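Long-range contacts in uncharacterized protein (Bacteroides ovatus, PDB 5CAG), which is a putative fimbrium anchoring subunit of the FimB/Mfa2 family, probably holding a fimbrium at the bacterial outer membrane: residues S88-T96 with D171-V181; Y158-L169 with A230-T240. All coordinates share one frame; numbering follows the deposited sequence.

Contact 1. Residues S88-T96 with D171-V181. With SO4 (sulfate ion), chain E.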
loop_
_atom_site.group_PDB
_atom_site.type_symbol
_atom_site.label_atom_id
_atom_site.label_comp_id
_atom_site.label_asym_id
_atom_site.label_seq_id
_atom_site.Cartn_x
_atom_site.Cartn_y
_atom_site.Cartn_z
ATOM N N SER A 88 -8.550 -5.858 15.586
ATOM C CA SER A 88 -9.361 -4.656 15.757
ATOM C C SER A 88 -9.389 -3.800 14.497
ATOM O O SER A 88 -8.366 -3.664 13.827
ATOM C CB SER A 88 -8.829 -3.824 16.918
ATOM O OG SER A 88 -9.295 -2.485 16.851
ATOM N N TYR A 89 -10.538 -3.157 14.223
ATOM C CA TYR A 89 -10.703 -2.235 13.095
ATOM C C TYR A 89 -9.616 -1.154 13.173
ATOM O O TYR A 89 -8.869 -0.968 12.213
ATOM C CB TYR A 89 -12.126 -1.620 13.135
ATOM C CG TYR A 89 -12.502 -0.678 12.006
ATOM C CD1 TYR A 89 -12.801 -1.165 10.734
ATOM C CD2 TYR A 89 -12.686 0.686 12.239
ATOM C CE1 TYR A 89 -13.207 -0.311 9.707
ATOM C CE2 TYR A 89 -13.094 1.550 11.222
ATOM C CZ TYR A 89 -13.352 1.048 9.956
ATOM O OH TYR A 89 -13.722 1.898 8.939
ATOM N N GLU A 90 -9.439 -0.552 14.372
ATOM C CA GLU A 90 -8.467 0.514 14.649
ATOM C C GLU A 90 -6.988 0.077 14.506
ATOM O O GLU A 90 -6.132 0.960 14.431
ATOM C CB GLU A 90 -8.698 1.124 16.046
ATOM C CG GLU A 90 -9.972 1.969 16.156
ATOM C CD GLU A 90 -9.982 3.367 15.542
ATOM O OE1 GLU A 90 -9.153 4.211 15.958
ATOM O OE2 GLU A 90 -10.867 3.640 14.697
ATOM N N THR A 91 -6.685 -1.239 14.408
ATOM C CA THR A 91 -5.293 -1.695 14.291
ATOM C C THR A 91 -4.930 -2.440 12.989
ATOM O O THR A 91 -3.727 -2.579 12.721
ATOM C CB THR A 91 -4.907 -2.597 15.471
ATOM O OG1 THR A 91 -5.799 -3.701 15.554
ATOM C CG2 THR A 91 -4.874 -1.858 16.775
ATOM N N ILE A 92 -5.923 -2.941 12.209
ATOM C CA ILE A 92 -5.658 -3.717 10.986
ATOM C C ILE A 92 -4.877 -2.820 10.000
ATOM O O ILE A 92 -5.353 -1.762 9.562
ATOM C CB ILE A 92 -6.927 -4.413 10.407
ATOM C CG1 ILE A 92 -6.575 -5.333 9.225
ATOM C CG2 ILE A 92 -8.053 -3.433 10.073
ATOM C CD1 ILE A 92 -7.664 -6.323 8.814
ATOM N N GLU A 93 -3.611 -3.219 9.779
ATOM C CA GLU A 93 -2.582 -2.510 9.013
ATOM C C GLU A 93 -1.994 -3.409 7.938
ATOM O O GLU A 93 -1.791 -4.599 8.167
ATOM C CB GLU A 93 -1.476 -2.057 10.010
ATOM C CG GLU A 93 -0.279 -1.247 9.510
ATOM C CD GLU A 93 0.819 -0.988 10.543
ATOM O OE1 GLU A 93 0.914 -1.753 11.533
ATOM O OE2 GLU A 93 1.564 0.008 10.380
ATOM N N ALA A 94 -1.731 -2.836 6.769
ATOM C CA ALA A 94 -1.077 -3.506 5.648
ATOM C C ALA A 94 0.353 -3.007 5.606
ATOM O O ALA A 94 0.579 -1.799 5.726
ATOM C CB ALA A 94 -1.799 -3.204 4.341
ATOM N N TYR A 95 1.319 -3.915 5.506
ATOM C CA TYR A 95 2.728 -3.525 5.542
ATOM C C TYR A 95 3.551 -4.391 4.605
ATOM O O TYR A 95 3.035 -5.379 4.086
ATOM C CB TYR A 95 3.262 -3.631 6.991
ATOM C CG TYR A 95 3.337 -5.048 7.528
ATOM C CD1 TYR A 95 2.195 -5.721 7.946
ATOM C CD2 TYR A 95 4.556 -5.701 7.654
ATOM C CE1 TYR A 95 2.260 -7.024 8.434
ATOM C CE2 TYR A 95 4.634 -7.004 8.147
ATOM C CZ TYR A 95 3.487 -7.661 8.543
ATOM O OH TYR A 95 3.568 -8.961 8.993
ATOM N N THR A 96 4.831 -4.041 4.403
ATOM C CA THR A 96 5.728 -4.864 3.586
ATOM C C THR A 96 6.890 -5.380 4.410
ATOM O O THR A 96 7.238 -4.784 5.433
ATOM C CB THR A 96 6.247 -4.093 2.415
ATOM O OG1 THR A 96 6.659 -2.797 2.869
ATOM C CG2 THR A 96 5.248 -4.049 1.286
ATOM N N ASP A 171 4.549 3.574 3.646
ATOM C CA ASP A 171 4.973 2.203 3.369
ATOM C C ASP A 171 4.056 1.224 4.101
ATOM O O ASP A 171 4.209 0.004 3.972
ATOM C CB ASP A 171 6.456 2.011 3.756
ATOM C CG ASP A 171 6.786 2.430 5.169
ATOM O OD1 ASP A 171 6.555 1.621 6.089
ATOM O OD2 ASP A 171 7.283 3.577 5.352
ATOM N N CYS A 172 3.103 1.781 4.874
ATOM C CA CYS A 172 2.067 1.085 5.633
ATOM C C CYS A 172 0.728 1.739 5.426
ATOM O O CYS A 172 0.672 2.937 5.180
ATOM C CB CYS A 172 2.423 1.060 7.101
ATOM S SG CYS A 172 3.854 0.053 7.455
ATOM N N TYR A 173 -0.357 0.972 5.526
ATOM C CA TYR A 173 -1.683 1.537 5.355
ATOM C C TYR A 173 -2.587 0.965 6.434
ATOM O O TYR A 173 -2.690 -0.255 6.564
ATOM C CB TYR A 173 -2.218 1.297 3.927
ATOM C CG TYR A 173 -3.567 1.923 3.637
ATOM C CD1 TYR A 173 -3.680 3.274 3.292
ATOM C CD2 TYR A 173 -4.730 1.160 3.669
ATOM C CE1 TYR A 173 -4.922 3.849 3.005
ATOM C CE2 TYR A 173 -5.976 1.726 3.392
ATOM C CZ TYR A 173 -6.073 3.071 3.057
ATOM O OH TYR A 173 -7.335 3.596 2.824
ATOM N N CYS A 174 -3.161 1.860 7.274
ATOM C CA CYS A 174 -4.098 1.500 8.326
ATOM C C CYS A 174 -5.407 1.359 7.642
ATOM O O CYS A 174 -5.970 2.365 7.204
ATOM C CB CYS A 174 -4.126 2.555 9.425
ATOM S SG CYS A 174 -2.736 2.454 10.587
ATOM N N ILE A 175 -5.819 0.102 7.402
ATOM C CA ILE A 175 -7.033 -0.236 6.658
ATOM C C ILE A 175 -8.276 0.332 7.359
ATOM O O ILE A 175 -9.068 0.991 6.705
ATOM C CB ILE A 175 -7.125 -1.760 6.410
ATOM C CG1 ILE A 175 -5.989 -2.217 5.472
ATOM C CG2 ILE A 175 -8.485 -2.137 5.832
ATOM C CD1 ILE A 175 -5.677 -3.644 5.489
ATOM N N GLY A 176 -8.411 0.132 8.661
ATOM C CA GLY A 176 -9.544 0.680 9.393
ATOM C C GLY A 176 -9.543 2.197 9.508
ATOM O O GLY A 176 -10.610 2.822 9.506
ATOM N N LYS A 177 -8.344 2.803 9.618
ATOM C CA LYS A 177 -8.186 4.251 9.781
ATOM C C LYS A 177 -8.296 4.978 8.427
ATOM O O LYS A 177 -8.613 6.174 8.410
ATOM C CB LYS A 177 -6.850 4.602 10.493
ATOM C CG LYS A 177 -6.651 4.087 11.957
ATOM C CD LYS A 177 -7.459 4.864 13.054
ATOM C CE LYS A 177 -6.936 6.247 13.437
ATOM N NZ LYS A 177 -7.906 7.026 14.270
ATOM N N GLY A 178 -8.058 4.253 7.324
ATOM C CA GLY A 178 -8.116 4.782 5.957
ATOM C C GLY A 178 -7.019 5.784 5.650
ATOM O O GLY A 178 -7.214 6.725 4.877
ATOM N N ARG A 179 -5.856 5.592 6.282
ATOM C CA ARG A 179 -4.693 6.461 6.151
ATOM C C ARG A 179 -3.429 5.648 5.981
ATOM O O ARG A 179 -3.321 4.553 6.537
ATOM C CB ARG A 179 -4.574 7.362 7.393
ATOM C CG ARG A 179 -5.301 8.675 7.213
ATOM C CD ARG A 179 -5.388 9.520 8.473
ATOM N NE ARG A 179 -5.722 10.915 8.155
ATOM C CZ ARG A 179 -6.959 11.393 8.037
ATOM N NH1 ARG A 179 -8.009 10.596 8.213
ATOM N NH2 ARG A 179 -7.157 12.672 7.741
ATOM N N GLY A 180 -2.491 6.189 5.219
ATOM C CA GLY A 180 -1.180 5.594 5.055
ATOM C C GLY A 180 -0.284 6.101 6.172
ATOM O O GLY A 180 -0.512 7.189 6.706
ATOM N N VAL A 181 0.716 5.322 6.562
ATOM C CA VAL A 181 1.650 5.729 7.604
ATOM C C VAL A 181 3.098 5.373 7.169
ATOM O O VAL A 181 3.336 4.391 6.445
ATOM C CB VAL A 181 1.271 5.205 9.016
ATOM C CG1 VAL A 181 1.628 3.746 9.217
ATOM C CG2 VAL A 181 1.905 6.055 10.102
HETATM S S SO4 E . -10.939 12.796 9.824
HETATM O O1 SO4 E . -11.062 11.543 9.079
HETATM O O2 SO4 E . -10.759 13.921 8.894
HETATM O O3 SO4 E . -12.148 13.010 10.629
HETATM O O4 SO4 E . -9.778 12.703 10.707
#
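The ring of Tyr-89 takes Gly-176 CA over one face, a CH-pi contact in which CA sits 3.8 Å from the ring centroid and 10° off its normal. The segments supply the inner pair of a four-stranded antiparallel sheet, strands 93-96 and 172-174. With CG anti to the backbone N (chi1 -178°), the Tyr-89 ring is turned flat against Gly-176, and its OH goes on to hydrogen-bond Asp-123 and Asn-121. A second flat group, the guanidinium of Arg-179, takes O1 of a sulfate at its edge through a weak NH1 bond.

Ala-94 and Tyr-173 form a hydrogen-bonded pair, the bond from Ala-94 N to Tyr-173 O being 2.8 Å long and nearly straight at 172°. Beyond it, Ile-175 N reaches Ile-92 O at 2.9 Å. Ile-175 CD1 packs against Ala-94 CB at 4.1 Å, where Val-72 of strand 67-75 and Ile-83 of the adjacent strand also touch Ile-175. On the face carrying Glu-93 and Cys-174, the Glu-93 carboxylate is paired with Arg-84. At the exposed end Lys-177, bent at chi2 and chi3, lays its CD 3.4 Å from Glu-90 OE1, and the same oxygen meets Lys-177 NZ in a salt bridge at 3.5 Å.

Contact 2. Residues Y158-L169 with A230-T240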
loop_
_atom_site.group_PDB
_atom_site.type_symbol
_atom_site.label_atom_id
_atom_site.label_comp_id
_atom_site.label_asym_id
_atom_site.label_seq_id
_atom_site.Cartn_x
_atom_site.Cartn_y
_atom_site.Cartn_z
ATOM N N TYR A 158 31.076 3.396 -14.975
ATOM C CA TYR A 158 31.756 3.043 -13.741
ATOM C C TYR A 158 30.804 2.362 -12.740
ATOM O O TYR A 158 31.269 1.871 -11.714
ATOM C CB TYR A 158 32.378 4.302 -13.118
ATOM C CG TYR A 158 33.272 5.075 -14.060
ATOM C CD1 TYR A 158 34.244 4.429 -14.819
ATOM C CD2 TYR A 158 33.170 6.458 -14.171
ATOM C CE1 TYR A 158 35.071 5.137 -15.691
ATOM C CE2 TYR A 158 34.006 7.181 -15.026
ATOM C CZ TYR A 158 34.955 6.515 -15.787
ATOM O OH TYR A 158 35.774 7.213 -16.645
ATOM N N VAL A 159 29.500 2.305 -13.039
ATOM C CA VAL A 159 28.538 1.711 -12.124
ATOM C C VAL A 159 28.317 0.240 -12.453
ATOM O O VAL A 159 28.152 -0.123 -13.620
ATOM C CB VAL A 159 27.186 2.472 -12.089
ATOM C CG1 VAL A 159 26.196 1.759 -11.183
ATOM C CG2 VAL A 159 27.362 3.915 -11.629
ATOM N N ALA A 160 28.307 -0.594 -11.411
ATOM C CA ALA A 160 28.002 -2.013 -11.495
ATOM C C ALA A 160 26.512 -2.180 -11.392
ATOM O O ALA A 160 25.906 -2.812 -12.261
ATOM C CB ALA A 160 28.698 -2.778 -10.379
ATOM N N THR A 161 25.913 -1.609 -10.317
ATOM C CA THR A 161 24.475 -1.640 -10.073
ATOM C C THR A 161 24.051 -0.439 -9.257
ATOM O O THR A 161 24.876 0.116 -8.527
ATOM C CB THR A 161 24.034 -2.959 -9.439
ATOM O OG1 THR A 161 22.605 -3.016 -9.480
ATOM C CG2 THR A 161 24.584 -3.174 -8.029
ATOM N N VAL A 162 22.771 -0.019 -9.419
ATOM C CA VAL A 162 22.160 1.110 -8.690
ATOM C C VAL A 162 20.972 0.618 -7.856
ATOM O O VAL A 162 20.110 -0.117 -8.376
ATOM C CB VAL A 162 21.717 2.266 -9.600
ATOM C CG1 VAL A 162 21.512 3.529 -8.792
ATOM C CG2 VAL A 162 22.716 2.511 -10.707
ATOM N N VAL A 163 20.926 1.034 -6.578
ATOM C CA VAL A 163 19.871 0.672 -5.643
ATOM C C VAL A 163 19.160 1.961 -5.206
ATOM O O VAL A 163 19.766 2.844 -4.574
ATOM C CB VAL A 163 20.410 -0.189 -4.453
ATOM C CG1 VAL A 163 19.486 -0.181 -3.230
ATOM C CG2 VAL A 163 20.655 -1.621 -4.897
ATOM N N GLY A 164 17.881 2.056 -5.557
ATOM C CA GLY A 164 17.059 3.192 -5.170
ATOM C C GLY A 164 16.278 2.968 -3.890
ATOM O O GLY A 164 15.896 1.839 -3.563
ATOM N N SER A 165 16.026 4.050 -3.166
ATOM C CA SER A 165 15.233 4.067 -1.943
ATOM C C SER A 165 14.506 5.388 -1.875
ATOM O O SER A 165 15.015 6.401 -2.376
ATOM C CB SER A 165 16.085 3.843 -0.698
ATOM O OG SER A 165 17.311 4.561 -0.681
ATOM N N ILE A 166 13.292 5.379 -1.315
ATOM C CA ILE A 166 12.509 6.598 -1.181
ATOM C C ILE A 166 11.938 6.652 0.242
ATOM O O ILE A 166 11.239 5.736 0.709
ATOM C CB ILE A 166 11.457 6.766 -2.300
ATOM C CG1 ILE A 166 10.716 8.099 -2.197
ATOM C CG2 ILE A 166 10.502 5.590 -2.379
ATOM C CD1 ILE A 166 10.713 8.872 -3.413
ATOM N N ASP A 167 12.329 7.716 0.938
ATOM C CA ASP A 167 11.939 8.011 2.302
ATOM C C ASP A 167 10.842 9.028 2.318
ATOM O O ASP A 167 10.821 9.904 1.457
ATOM C CB ASP A 167 13.140 8.558 3.065
ATOM C CG ASP A 167 13.895 7.511 3.835
ATOM O OD1 ASP A 167 13.259 6.809 4.665
ATOM O OD2 ASP A 167 15.134 7.429 3.659
ATOM N N GLY A 168 9.961 8.939 3.310
ATOM C CA GLY A 168 8.887 9.910 3.484
ATOM C C GLY A 168 7.527 9.534 2.934
ATOM O O GLY A 168 6.573 10.285 3.132
ATOM N N LEU A 169 7.417 8.403 2.220
ATOM C CA LEU A 169 6.123 7.992 1.673
ATOM C C LEU A 169 5.482 6.969 2.597
ATOM O O LEU A 169 6.133 6.499 3.520
ATOM C CB LEU A 169 6.238 7.457 0.239
ATOM C CG LEU A 169 6.724 8.427 -0.831
ATOM C CD1 LEU A 169 6.803 7.739 -2.165
ATOM C CD2 LEU A 169 5.837 9.578 -0.962
ATOM N N ALA A 230 9.255 15.292 4.637
ATOM C CA ALA A 230 10.148 15.496 3.505
ATOM C C ALA A 230 10.270 14.207 2.719
ATOM O O ALA A 230 10.313 13.130 3.318
ATOM C CB ALA A 230 11.504 15.947 3.994
ATOM N N ILE A 231 10.290 14.296 1.383
ATOM C CA ILE A 231 10.375 13.112 0.533
ATOM C C ILE A 231 11.727 13.082 -0.144
ATOM O O ILE A 231 12.022 13.931 -0.978
ATOM C CB ILE A 231 9.209 13.032 -0.459
ATOM C CG1 ILE A 231 7.881 13.032 0.311
ATOM C CG2 ILE A 231 9.331 11.773 -1.324
ATOM C CD1 ILE A 231 6.670 13.069 -0.531
ATOM N N ILE A 232 12.552 12.090 0.217
ATOM C CA ILE A 232 13.906 11.988 -0.297
ATOM C C ILE A 232 14.168 10.687 -1.075
ATOM O O ILE A 232 13.986 9.573 -0.579
ATOM C CB ILE A 232 14.912 12.183 0.856
ATOM C CG1 ILE A 232 14.928 13.638 1.310
ATOM C CG2 ILE A 232 16.313 11.773 0.452
ATOM C CD1 ILE A 232 14.164 13.872 2.509
ATOM N N LEU A 233 14.622 10.876 -2.305
ATOM C CA LEU A 233 15.035 9.855 -3.242
ATOM C C LEU A 233 16.525 9.678 -3.069
ATOM O O LEU A 233 17.249 10.684 -3.035
ATOM C CB LEU A 233 14.705 10.312 -4.655
ATOM C CG LEU A 233 14.381 9.239 -5.626
ATOM C CD1 LEU A 233 13.580 9.797 -6.768
ATOM C CD2 LEU A 233 15.622 8.618 -6.158
ATOM N N ILE A 234 16.986 8.409 -2.895
ATOM C CA ILE A 234 18.406 8.096 -2.687
ATOM C C ILE A 234 18.836 7.110 -3.734
ATOM O O ILE A 234 18.221 6.061 -3.879
ATOM C CB ILE A 234 18.781 7.594 -1.258
ATOM C CG1 ILE A 234 18.106 8.405 -0.114
ATOM C CG2 ILE A 234 20.293 7.620 -1.084
ATOM C CD1 ILE A 234 16.686 7.811 0.439
ATOM N N LEU A 235 19.868 7.454 -4.482
ATOM C CA LEU A 235 20.406 6.569 -5.499
ATOM C C LEU A 235 21.760 6.072 -5.013
ATOM O O LEU A 235 22.689 6.875 -4.821
ATOM C CB LEU A 235 20.505 7.287 -6.854
ATOM C CG LEU A 235 19.189 7.737 -7.503
ATOM C CD1 LEU A 235 19.468 8.523 -8.780
ATOM C CD2 LEU A 235 18.251 6.540 -7.788
ATOM N N LYS A 236 21.841 4.759 -4.715
ATOM C CA LYS A 236 23.066 4.146 -4.202
ATOM C C LYS A 236 23.811 3.529 -5.374
ATOM O O LYS A 236 23.364 2.515 -5.905
ATOM C CB LYS A 236 22.729 3.119 -3.110
ATOM C CG LYS A 236 23.880 2.716 -2.215
ATOM C CD LYS A 236 23.374 2.349 -0.821
ATOM C CE LYS A 236 24.005 1.096 -0.292
ATOM N NZ LYS A 236 25.277 1.325 0.478
ATOM N N PHE A 237 24.873 4.195 -5.860
ATOM C CA PHE A 237 25.614 3.658 -6.990
ATOM C C PHE A 237 26.701 2.763 -6.487
ATOM O O PHE A 237 27.583 3.236 -5.767
ATOM C CB PHE A 237 26.209 4.760 -7.878
ATOM C CG PHE A 237 25.205 5.714 -8.474
ATOM C CD1 PHE A 237 24.581 5.425 -9.682
ATOM C CD2 PHE A 237 24.907 6.918 -7.843
ATOM C CE1 PHE A 237 23.636 6.300 -10.225
ATOM C CE2 PHE A 237 23.962 7.791 -8.382
ATOM C CZ PHE A 237 23.330 7.476 -9.568
ATOM N N ILE A 238 26.641 1.465 -6.837
ATOM C CA ILE A 238 27.703 0.516 -6.521
ATOM C C ILE A 238 28.662 0.549 -7.707
ATOM O O ILE A 238 28.257 0.214 -8.820
ATOM C CB ILE A 238 27.157 -0.900 -6.236
ATOM C CG1 ILE A 238 26.088 -0.904 -5.109
ATOM C CG2 ILE A 238 28.301 -1.870 -5.976
ATOM C CD1 ILE A 238 26.575 -0.424 -3.729
ATOM N N LYS A 239 29.889 1.025 -7.494
ATOM C CA LYS A 239 30.889 1.159 -8.561
ATOM C C LYS A 239 31.475 -0.223 -9.001
ATOM O O LYS A 239 31.189 -1.241 -8.369
ATOM C CB LYS A 239 32.026 2.129 -8.148
ATOM C CG LYS A 239 31.611 3.597 -7.975
ATOM C CD LYS A 239 32.861 4.439 -7.724
ATOM C CE LYS A 239 32.651 5.807 -7.137
ATOM N NZ LYS A 239 33.925 6.285 -6.532
ATOM N N THR A 240 32.300 -0.241 -10.076
ATOM C CA THR A 240 32.865 -1.482 -10.601
ATOM C C THR A 240 33.883 -2.071 -9.642
ATOM O O THR A 240 34.193 -3.261 -9.749
ATOM C CB THR A 240 33.450 -1.333 -12.012
ATOM O OG1 THR A 240 34.588 -0.468 -12.008
ATOM C CG2 THR A 240 32.421 -0.904 -13.039
#
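A classic beta bulge breaks the register at one end of this antiparallel pair: Ala-160 and Thr-161 both face Ile-238, whose carbonyl O accepts two backbone bonds, a firm one from Ala-160 N at 2.7 Å and a weak one from Thr-161 N at 3.3 Å. The chain turns a corner here, and the side chains of Val-159 and Lys-239, just beyond, diverge.

From Thr-161 to Asp-167 the pairing with 232-238 is regular, hydrogen-bonded and non-hydrogen-bonded pairs alternating. The buried face carries Val-162, Ile-166, Leu-233, Leu-235 and Phe-237. Val-162 lies alongside Phe-237 and points the same way, its CG2 3.6 Å from ring atom CD1; Val-159 CG2 meets that same CD1 at 3.7 Å, crossing obliquely. Farther along, Ile-231 CD1 touches Leu-169 CD2 at 3.6 Å, the two side chains at about a right angle, and Ile-231 CG2 meets Ile-166 CD1. Phe-149 of strand 134-154 touches Leu-233 and Leu-235, and Phe-202 of strand 197-205 touches Ile-166 and Leu-169.

The other face is mixed. Ser-165 OG, set between the backbone N and the carbonyl carbon (chi1 43°), rests 3.4 Å from Ile-234 CB, while Asp-167 OD2 lies 3.6 Å from Ile-234 CD1. The strands are thus joined by main-chain bonds, while the Val-162, Ile-166 and Phe-237 face adds apolar packing.

How the contacts relate
After strands 20-25 to 81-84 the chain reaches 88-96, the first half of contact 1, and runs through strands 118-127 and 134-154 before reaching 158-169, the first half of contact 2. Strand 172-174 follows almost at once and closes contact 1, a loop of 74 intervening residues. After strand 179-181 the chain passes through strands 187-193 and 197-205 to 230-240, which closes contact 2 after 60 residues. The two loops therefore cross: 158-169 lies inside the first and 171-181 inside the second. Their centres are 27 Å apart, and the segments adjoin only in sequence. Contact 1 joins the middle strands of the four-stranded sheet; contact 2 ties strand 159-167, beside 187-193, to strand 232-239, beside 244-250.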